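Local coordinates for protein AxyAgu115A (Amphibacillus xylanus NBRC 15112, PDB 6NPS) that is a family GH115 alpha-glucuronidase, a glycoside hydrolase that probably removes glucuronic acid side groups from arabinoglucuronoxylan in coordinated action with alpha-arabinofuranosidases, at residues V43-G48 against V145-K150. The protein carries 3 engineered substitutions. Numbering follows the deposited sequence.
Sequences VELVFG and VLPARK
The last turn of helix 30-47 presents its closing carbonyls to the extended chain 145-150, and most of the polar contact is made there. Lys150 N donates a nearly straight hydrogen bond to Val46 O (2.9 Å, 167° at the hydrogen), arriving above the carbonyl plane. Arg149 adds to this: its chain bends at chi2 (-72°) and chi3 (-56°), folding back toward the helix end. Its NE makes a weak bond to the same Val46 O at 3.1 Å. Arg149 NH2 makes another weak one, to Phe47 O at 3.2 Å. Phe47 O also accepts from Gln9 NE2. The guanidinium lies with one face over Gly48 CA, where the chain leaves the helix with positive phi.

Two waters fill in the bonding: one donates to both Leu45 O and Pro147 O, while the other accepts from Arg149 NH2.

Apolar packing flanks these bonds. Pro147 CG meets Leu45 CB at 3.8 Å, the two side chains crossing at about a right angle, and also touches Val46 CG2. The Val46 and Lys150 side chains lie side by side, pointing the same way, with Val46 CG1 3.5 Å from Lys150 CD. Val46 CG1, anti to its backbone N, also sits above one face of the Phe47 ring, toward its rim.

The arrangement is a helix C-terminus, broken at Gly48, whose last carbonyls are met by a backbone N-H and an arginine side chain from a sequence-remote loop, joining helix 30-47 to the chain leading into strand 152-155.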
ATOM      1  N   VAL A  43      23.495  43.264  36.101  1.00 39.03           N
ATOM      2  CA  VAL A  43      22.994  44.254  37.053  1.00 39.71           C
ATOM      3  C   VAL A  43      22.218  45.350  36.321  1.00 41.80           C
ATOM      4  O   VAL A  43      21.134  45.767  36.757  1.00 41.35           O
ATOM      5  CB  VAL A  43      24.159  44.825  37.883  1.00 39.05           C
ATOM      6  CG1 VAL A  43      23.703  46.023  38.755  1.00 43.60           C
ATOM      7  CG2 VAL A  43      24.801  43.697  38.746  1.00 38.22           C
ATOM      8  N   GLU A  44      22.761  45.835  35.205  1.00 36.67           N
ATOM      9  CA  GLU A  44      22.069  46.860  34.421  1.00 41.56           C
ATOM     10  C   GLU A  44      20.717  46.367  33.902  1.00 40.49           C
ATOM     11  O   GLU A  44      19.758  47.142  33.813  1.00 41.93           O
ATOM     12  CB  GLU A  44      22.945  47.307  33.252  1.00 45.81           C
ATOM     13  CG  GLU A  44      22.308  48.354  32.352  1.00 58.39           C
ATOM     14  CD  GLU A  44      23.159  48.649  31.117  1.00 77.17           C
ATOM     15  OE1 GLU A  44      22.674  49.389  30.228  1.00 85.21           O
ATOM     16  OE2 GLU A  44      24.312  48.149  31.038  1.00 79.75           O
ATOM     17  N   LEU A  45      20.610  45.087  33.549  1.00 38.03           N
ATOM     18  CA  LEU A  45      19.328  44.619  33.026  1.00 36.54           C
ATOM     19  C   LEU A  45      18.277  44.552  34.117  1.00 38.73           C
ATOM     20  O   LEU A  45      17.084  44.744  33.838  1.00 41.81           O
ATOM     21  CB  LEU A  45      19.477  43.241  32.396  1.00 38.01           C
ATOM     22  CG  LEU A  45      20.341  43.158  31.139  1.00 41.66           C
ATOM     23  CD1 LEU A  45      20.456  41.691  30.747  1.00 41.10           C
ATOM     24  CD2 LEU A  45      19.720  43.976  30.011  1.00 48.52           C
ATOM     25  N   VAL A  46      18.691  44.234  35.339  1.00 36.41           N
ATOM     26  CA  VAL A  46      17.759  44.108  36.460  1.00 40.56           C
ATOM     27  C   VAL A  46      17.333  45.482  36.963  1.00 37.89           C
ATOM     28  O   VAL A  46      16.137  45.732  37.204  1.00 37.46           O
ATOM     29  CB  VAL A  46      18.415  43.278  37.582  1.00 42.94           C
ATOM     30  CG1 VAL A  46      17.557  43.309  38.849  1.00 42.42           C
ATOM     31  CG2 VAL A  46      18.656  41.846  37.123  1.00 40.01           C
ATOM     32  N   PHE A  47      18.304  46.390  37.173  1.00 37.07           N
ATOM     33  CA  PHE A  47      18.004  47.680  37.795  1.00 38.59           C
ATOM     34  C   PHE A  47      17.793  48.826  36.811  1.00 43.25           C
ATOM     35  O   PHE A  47      17.211  49.851  37.190  1.00 42.73           O
ATOM     36  CB  PHE A  47      19.117  48.040  38.803  1.00 43.42           C
ATOM     37  CG  PHE A  47      19.184  47.096  39.977  1.00 38.66           C
ATOM     38  CD1 PHE A  47      18.344  47.265  41.063  1.00 42.53           C
ATOM     39  CD2 PHE A  47      20.043  46.009  39.965  1.00 38.21           C
ATOM     40  CE1 PHE A  47      18.388  46.368  42.152  1.00 42.85           C
ATOM     41  CE2 PHE A  47      20.104  45.126  41.026  1.00 43.01           C
ATOM     42  CZ  PHE A  47      19.260  45.308  42.132  1.00 40.70           C
ATOM     43  N   GLY A  48      18.217  48.687  35.558  1.00 45.91           N
ATOM     44  CA  GLY A  48      18.032  49.744  34.585  1.00 46.49           C
ATOM     45  C   GLY A  48      19.123  50.790  34.525  1.00 47.75           C
ATOM     46  O   GLY A  48      18.967  51.780  33.801  1.00 47.60           O
ATOM     47  N   VAL A 145      16.509  35.828  27.312  1.00 43.48           N
ATOM     48  CA  VAL A 145      15.600  35.800  28.457  1.00 45.27           C
ATOM     49  C   VAL A 145      15.911  37.024  29.319  1.00 42.61           C
ATOM     50  O   VAL A 145      16.877  37.032  30.075  1.00 35.74           O
ATOM     51  CB  VAL A 145      15.735  34.497  29.247  1.00 39.54           C
ATOM     52  CG1 VAL A 145      14.764  34.495  30.456  1.00 42.50           C
ATOM     53  CG2 VAL A 145      15.462  33.316  28.306  1.00 40.35           C
ATOM     54  N   LEU A 146      15.061  38.056  29.241  1.00 45.86           N
ATOM     55  CA  LEU A 146      15.282  39.271  30.042  1.00 45.62           C
ATOM     56  C   LEU A 146      14.863  39.053  31.495  1.00 42.52           C
ATOM     57  O   LEU A 146      13.774  38.537  31.752  1.00 45.66           O
ATOM     58  CB  LEU A 146      14.495  40.440  29.471  1.00 50.45           C
ATOM     59  CG  LEU A 146      14.991  40.926  28.114  1.00 58.71           C
ATOM     60  CD1 LEU A 146      14.032  41.975  27.568  1.00 63.80           C
ATOM     61  CD2 LEU A 146      16.414  41.461  28.212  1.00 57.83           C
ATOM     62  N   PRO A 147      15.667  39.464  32.472  1.00 42.86           N
ATOM     63  CA  PRO A 147      15.267  39.260  33.865  1.00 43.98           C
ATOM     64  C   PRO A 147      14.184  40.237  34.295  1.00 39.87           C
ATOM     65  O   PRO A 147      14.046  41.332  33.745  1.00 42.44           O
ATOM     66  CB  PRO A 147      16.571  39.484  34.643  1.00 42.29           C
ATOM     67  CG  PRO A 147      17.379  40.354  33.803  1.00 42.97           C
ATOM     68  CD  PRO A 147      17.026  40.023  32.363  1.00 44.05           C
ATOM     69  N   ALA A 148      13.399  39.824  35.287  1.00 38.35           N
ATOM     70  CA  ALA A 148      12.453  40.759  35.893  1.00 41.48           C
ATOM     71  C   ALA A 148      13.185  41.969  36.476  1.00 38.20           C
ATOM     72  O   ALA A 148      14.257  41.840  37.066  1.00 41.56           O
ATOM     73  CB  ALA A 148      11.645  40.065  36.988  1.00 47.50           C
ATOM     74  N   ARG A 149      12.629  43.159  36.244  1.00 43.49           N
ATOM     75  CA  ARG A 149      13.179  44.395  36.793  1.00 44.32           C
ATOM     76  C   ARG A 149      13.016  44.450  38.319  1.00 47.90           C
ATOM     77  O   ARG A 149      12.028  43.959  38.873  1.00 46.98           O
ATOM     78  CB  ARG A 149      12.493  45.600  36.139  1.00 45.20           C
ATOM     79  CG  ARG A 149      12.801  45.699  34.649  1.00 49.44           C
ATOM     80  CD  ARG A 149      14.272  46.142  34.415  1.00 51.26           C
ATOM     81  NE  ARG A 149      14.514  47.397  35.112  1.00 55.54           N
ATOM     82  CZ  ARG A 149      14.371  48.598  34.559  1.00 58.90           C
ATOM     83  NH1 ARG A 149      14.023  48.710  33.280  1.00 61.97           N
ATOM     84  NH2 ARG A 149      14.583  49.687  35.285  1.00 62.64           N
ATOM     85  N   LYS A 150      14.012  45.038  38.999  1.00 44.74           N
ATOM     86  CA  LYS A 150      14.016  45.230  40.447  1.00 46.20           C
ATOM     87  C   LYS A 150      14.351  46.679  40.768  1.00 45.12           C
ATOM     88  O   LYS A 150      15.173  47.307  40.098  1.00 46.70           O
ATOM     89  CB  LYS A 150      15.084  44.373  41.167  1.00 49.15           C
ATOM     90  CG  LYS A 150      14.823  42.897  41.409  1.00 49.89           C
ATOM     91  CD  LYS A 150      16.130  42.305  41.912  1.00 54.33           C
ATOM     92  CE  LYS A 150      15.942  41.067  42.734  1.00 61.62           C
ATOM     93  NZ  LYS A 150      15.108  40.091  41.999  1.00 65.48           N
TER
HETATM   94  O   HOH W   1      15.732  43.204  32.008  1.00 44.81           O
HETATM   95  O   HOH W   2      14.212  48.518  37.599  1.00 52.51           O